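Local structure of condensin complex subunit 3 (Schizosaccharomyces pombe, 5OQR) at residues Leu412-Ser415 with Glu416-Cys420; Lys540-Ala543 with Ile544-Thr548. The protein serves as a regulatory subunit of condensin, the complex required to convert interphase chromatin into condensed, mitotic-like chromosomes. All coordinates share one frame; numbering follows the deposited sequence.

Contact 1 (Leu412-Ser415 with Glu416-Cys420); sequences LCSS and ENDFC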
# COMPACT_ATOMS: atom_id res chain seq x y z
N LEU A 412 -5.57 35.81 8.38
CA LEU A 412 -5.69 37.23 8.06
C LEU A 412 -5.37 38.11 9.27
O LEU A 412 -4.79 39.19 9.11
CB LEU A 412 -7.09 37.53 7.54
CG LEU A 412 -7.52 36.75 6.30
CD1 LEU A 412 -8.92 37.13 5.89
CD2 LEU A 412 -6.56 36.99 5.16
N CYS A 413 -5.75 37.67 10.46
CA CYS A 413 -5.45 38.44 11.66
C CYS A 413 -3.95 38.66 11.79
O CYS A 413 -3.13 37.84 11.35
CB CYS A 413 -5.99 37.73 12.90
SG CYS A 413 -7.78 37.66 12.98
N SER A 414 -3.58 39.79 12.40
CA SER A 414 -2.18 40.14 12.54
C SER A 414 -1.47 39.29 13.59
O SER A 414 -0.24 39.16 13.53
CB SER A 414 -2.04 41.62 12.89
OG SER A 414 -2.88 41.96 13.99
N SER A 415 -2.20 38.73 14.55
CA SER A 415 -1.59 37.94 15.61
C SER A 415 -2.65 37.06 16.24
O SER A 415 -3.85 37.20 15.97
CB SER A 415 -0.93 38.84 16.66
OG SER A 415 -1.90 39.65 17.30
N GLU A 416 -2.20 36.14 17.09
CA GLU A 416 -3.13 35.27 17.80
C GLU A 416 -4.07 36.07 18.69
O GLU A 416 -5.23 35.69 18.87
CB GLU A 416 -2.37 34.24 18.64
CG GLU A 416 -1.68 33.16 17.83
CD GLU A 416 -1.18 32.03 18.71
OE1 GLU A 416 -1.36 32.11 19.94
OE2 GLU A 416 -0.62 31.05 18.17
N ASN A 417 -3.58 37.17 19.27
CA ASN A 417 -4.40 37.94 20.19
C ASN A 417 -5.58 38.58 19.47
O ASN A 417 -6.72 38.50 19.93
CB ASN A 417 -3.55 39.00 20.89
CG ASN A 417 -4.20 39.54 22.15
OD1 ASN A 417 -4.54 40.71 22.23
ND2 ASN A 417 -4.38 38.66 23.13
N ASP A 418 -5.32 39.22 18.32
CA ASP A 418 -6.41 39.77 17.53
C ASP A 418 -7.36 38.68 17.06
O ASP A 418 -8.57 38.92 16.93
CB ASP A 418 -5.86 40.54 16.33
CG ASP A 418 -4.95 41.68 16.73
OD1 ASP A 418 -4.07 42.06 15.92
OD2 ASP A 418 -5.10 42.19 17.86
N PHE A 419 -6.84 37.48 16.81
CA PHE A 419 -7.69 36.37 16.38
C PHE A 419 -8.59 35.90 17.51
O PHE A 419 -9.77 35.61 17.28
CB PHE A 419 -6.82 35.23 15.87
CG PHE A 419 -7.57 33.95 15.64
CD1 PHE A 419 -7.44 32.89 16.52
CD2 PHE A 419 -8.40 33.81 14.55
CE1 PHE A 419 -8.13 31.72 16.32
CE2 PHE A 419 -9.10 32.64 14.34
CZ PHE A 419 -8.96 31.59 15.22
N CYS A 420 -8.07 35.83 18.73
CA CYS A 420 -8.90 35.47 19.87
C CYS A 420 -9.94 36.55 20.15
O CYS A 420 -11.12 36.26 20.33
CB CYS A 420 -8.03 35.23 21.11
SG CYS A 420 -6.99 33.76 21.02
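Cys413 and Phe419 meet in a Cys sulfur-aromatic contact at the edge of the ring: the sulfur SG of Cys413 lies near the ring plane, 5.5 Å from the centroid of the Phe419 ring. Its nearest approach is to the root of that side chain, with Cys413 SG 3.6 Å from Phe419 CA and 3.9 Å from Phe419 CB. The ring itself leads away because CG of Phe419 is anti to the backbone N (chi1 169°), a turn that carries it onto Ile406, Leu409 and Arg410 of helix 399-412, with Leu469 of helix 457-471 also touching it. This is the tight link between two helices of a HEAT-repeat solenoid, overlapping HEAT repeat 6: Cys413 leaves helical geometry and Ser415 occupies the N-cap of helix 416-434. The first turn is tied by Phe419 N to Ser415 O at 3.1 Å, with an N-H...O angle of 148°. Asp418 CB points back toward the link, and its carboxylate sits by the hydroxyls of Ser414 and Ser415, although its modelled position there is doubtful; a negative charge near a helix start is probably favourable. Glu416 points away from the link, and its OE2 hydrogen-bonds Thr474 OG1.

Contact 2 (Lys540-Ala543 with Ile544-Thr548); sequences KCTA and IRTLT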
# COMPACT_ATOMS: atom_id res chain seq x y z
N LYS A 540 -14.21 7.00 25.47
CA LYS A 540 -12.91 6.36 25.61
C LYS A 540 -11.93 6.89 24.58
O LYS A 540 -10.76 7.16 24.89
CB LYS A 540 -13.05 4.85 25.48
CG LYS A 540 -13.76 4.18 26.64
CD LYS A 540 -14.02 2.72 26.33
CE LYS A 540 -14.76 2.02 27.45
NZ LYS A 540 -13.87 1.70 28.60
N CYS A 541 -12.38 7.05 23.33
CA CYS A 541 -11.51 7.58 22.29
C CYS A 541 -11.12 9.02 22.59
O CYS A 541 -10.01 9.45 22.25
CB CYS A 541 -12.19 7.49 20.93
SG CYS A 541 -12.52 5.81 20.38
N THR A 542 -12.01 9.79 23.22
CA THR A 542 -11.66 11.16 23.58
C THR A 542 -10.60 11.18 24.67
O THR A 542 -9.71 12.04 24.66
CB THR A 542 -12.92 11.91 24.04
OG1 THR A 542 -13.81 12.06 22.93
CG2 THR A 542 -12.57 13.30 24.58
N ALA A 543 -10.67 10.24 25.61
CA ALA A 543 -9.68 10.16 26.67
C ALA A 543 -8.30 9.81 26.11
O ALA A 543 -7.30 10.44 26.46
CB ALA A 543 -10.11 9.14 27.72
N ILE A 544 -8.24 8.80 25.23
CA ILE A 544 -6.96 8.37 24.68
C ILE A 544 -6.28 9.51 23.95
O ILE A 544 -5.08 9.77 24.13
CB ILE A 544 -7.15 7.15 23.76
CG1 ILE A 544 -7.76 5.97 24.52
CG2 ILE A 544 -5.82 6.73 23.12
CD1 ILE A 544 -6.88 5.39 25.61
N ARG A 545 -7.02 10.21 23.09
CA ARG A 545 -6.43 11.32 22.34
C ARG A 545 -5.99 12.44 23.27
O ARG A 545 -4.91 13.02 23.09
CB ARG A 545 -7.42 11.85 21.31
CG ARG A 545 -7.88 10.85 20.27
CD ARG A 545 -8.66 11.53 19.16
NE ARG A 545 -9.50 10.60 18.42
CZ ARG A 545 -10.77 10.34 18.70
NH1 ARG A 545 -11.37 10.93 19.73
NH2 ARG A 545 -11.45 9.47 17.97
N THR A 546 -6.81 12.76 24.26
CA THR A 546 -6.50 13.87 25.16
C THR A 546 -5.26 13.57 25.98
O THR A 546 -4.30 14.36 26.00
CB THR A 546 -7.69 14.15 26.07
OG1 THR A 546 -8.86 14.37 25.27
CG2 THR A 546 -7.43 15.38 26.93
N LEU A 547 -5.25 12.43 26.68
CA LEU A 547 -4.11 12.08 27.52
C LEU A 547 -2.84 11.91 26.70
O LEU A 547 -1.76 12.32 27.13
CB LEU A 547 -4.43 10.82 28.31
CG LEU A 547 -5.47 11.03 29.41
CD1 LEU A 547 -6.20 9.74 29.74
CD2 LEU A 547 -4.82 11.60 30.65
N THR A 548 -2.96 11.34 25.50
CA THR A 548 -1.78 11.18 24.65
C THR A 548 -1.24 12.54 24.22
O THR A 548 -0.02 12.75 24.21
CB THR A 548 -2.12 10.33 23.42
OG1 THR A 548 -2.58 9.04 23.84
CG2 THR A 548 -0.90 10.15 22.53
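This is an i to i+4 contact inside one helix, 537-554, within HEAT repeat 8 of the solenoid, and its evidence is a run of backbone bonds with side chains folded along them. The straightest is Leu547 N to Ala543 O, 2.9 Å at 171°; Arg545 N to Cys541 O, at 169°, is nearly as straight. Arg545 doubles back along the helix. With CG anti to the carbonyl carbon (chi1 -60°) and the chain extended from CG to NE, one face of its guanidinium lies against Cys541 O. NH1 of Arg545 is 3.2 Å from Cys541 O, but the angle is too poor for a hydrogen bond; that oxygen takes Arg545 N instead, at 3.2 Å. NH2 of Arg545 rests 3.6 Å from Cys541 CB, and an aromatic side chain of another protein chain packs on this arginine. A leucine here, without the guanidinium, would probably leave Cys541 O without the charged face over it and weaken the packing against that aromatic partner. Thr546 runs side by side with Thr542, pointing the same way. Its OG1 reaches Thr542 O at 2.6 Å and its N reaches the same oxygen at 3.0 Å, from opposite faces of the carbonyl plane. Thr548 repeats the pattern two residues on, with OG1 2.6 Å from Ile544 O. Away from the threonines, Leu547 extends to Val525 and Leu529 of helix 518-534. Because the hydroxyls of Thr546 and Thr548 are spent on carbonyls, with Thr546 OG1 also bonded to Ser511 OG, these buried polar groups are satisfied within the subunit, and the surface met by the other chain's aromatic and apolar side chains is probably less polar for it.

Overall arrangement
Contact 1 closes before contact 2 opens along the chain, and the two belong to different helices of one all-helical solenoid: 412-420 spans the link from helix 399-412 into helix 416-434, whereas 540-548 lies wholly on helix 537-554. Helices 457-471, 480-495, 500-514 and 518-534 come between them in sequence. Their centres are 29 Å apart and their nearest atoms about 19 Å, so they do not touch, although both lie on the same side of the chain's centre. Contact 1, at 40 Å from that centre, meets no other protein chain; contact 2, at 27 Å, does. One therefore joins successive helices, while the other packs within the solenoid and also meets another protein chain.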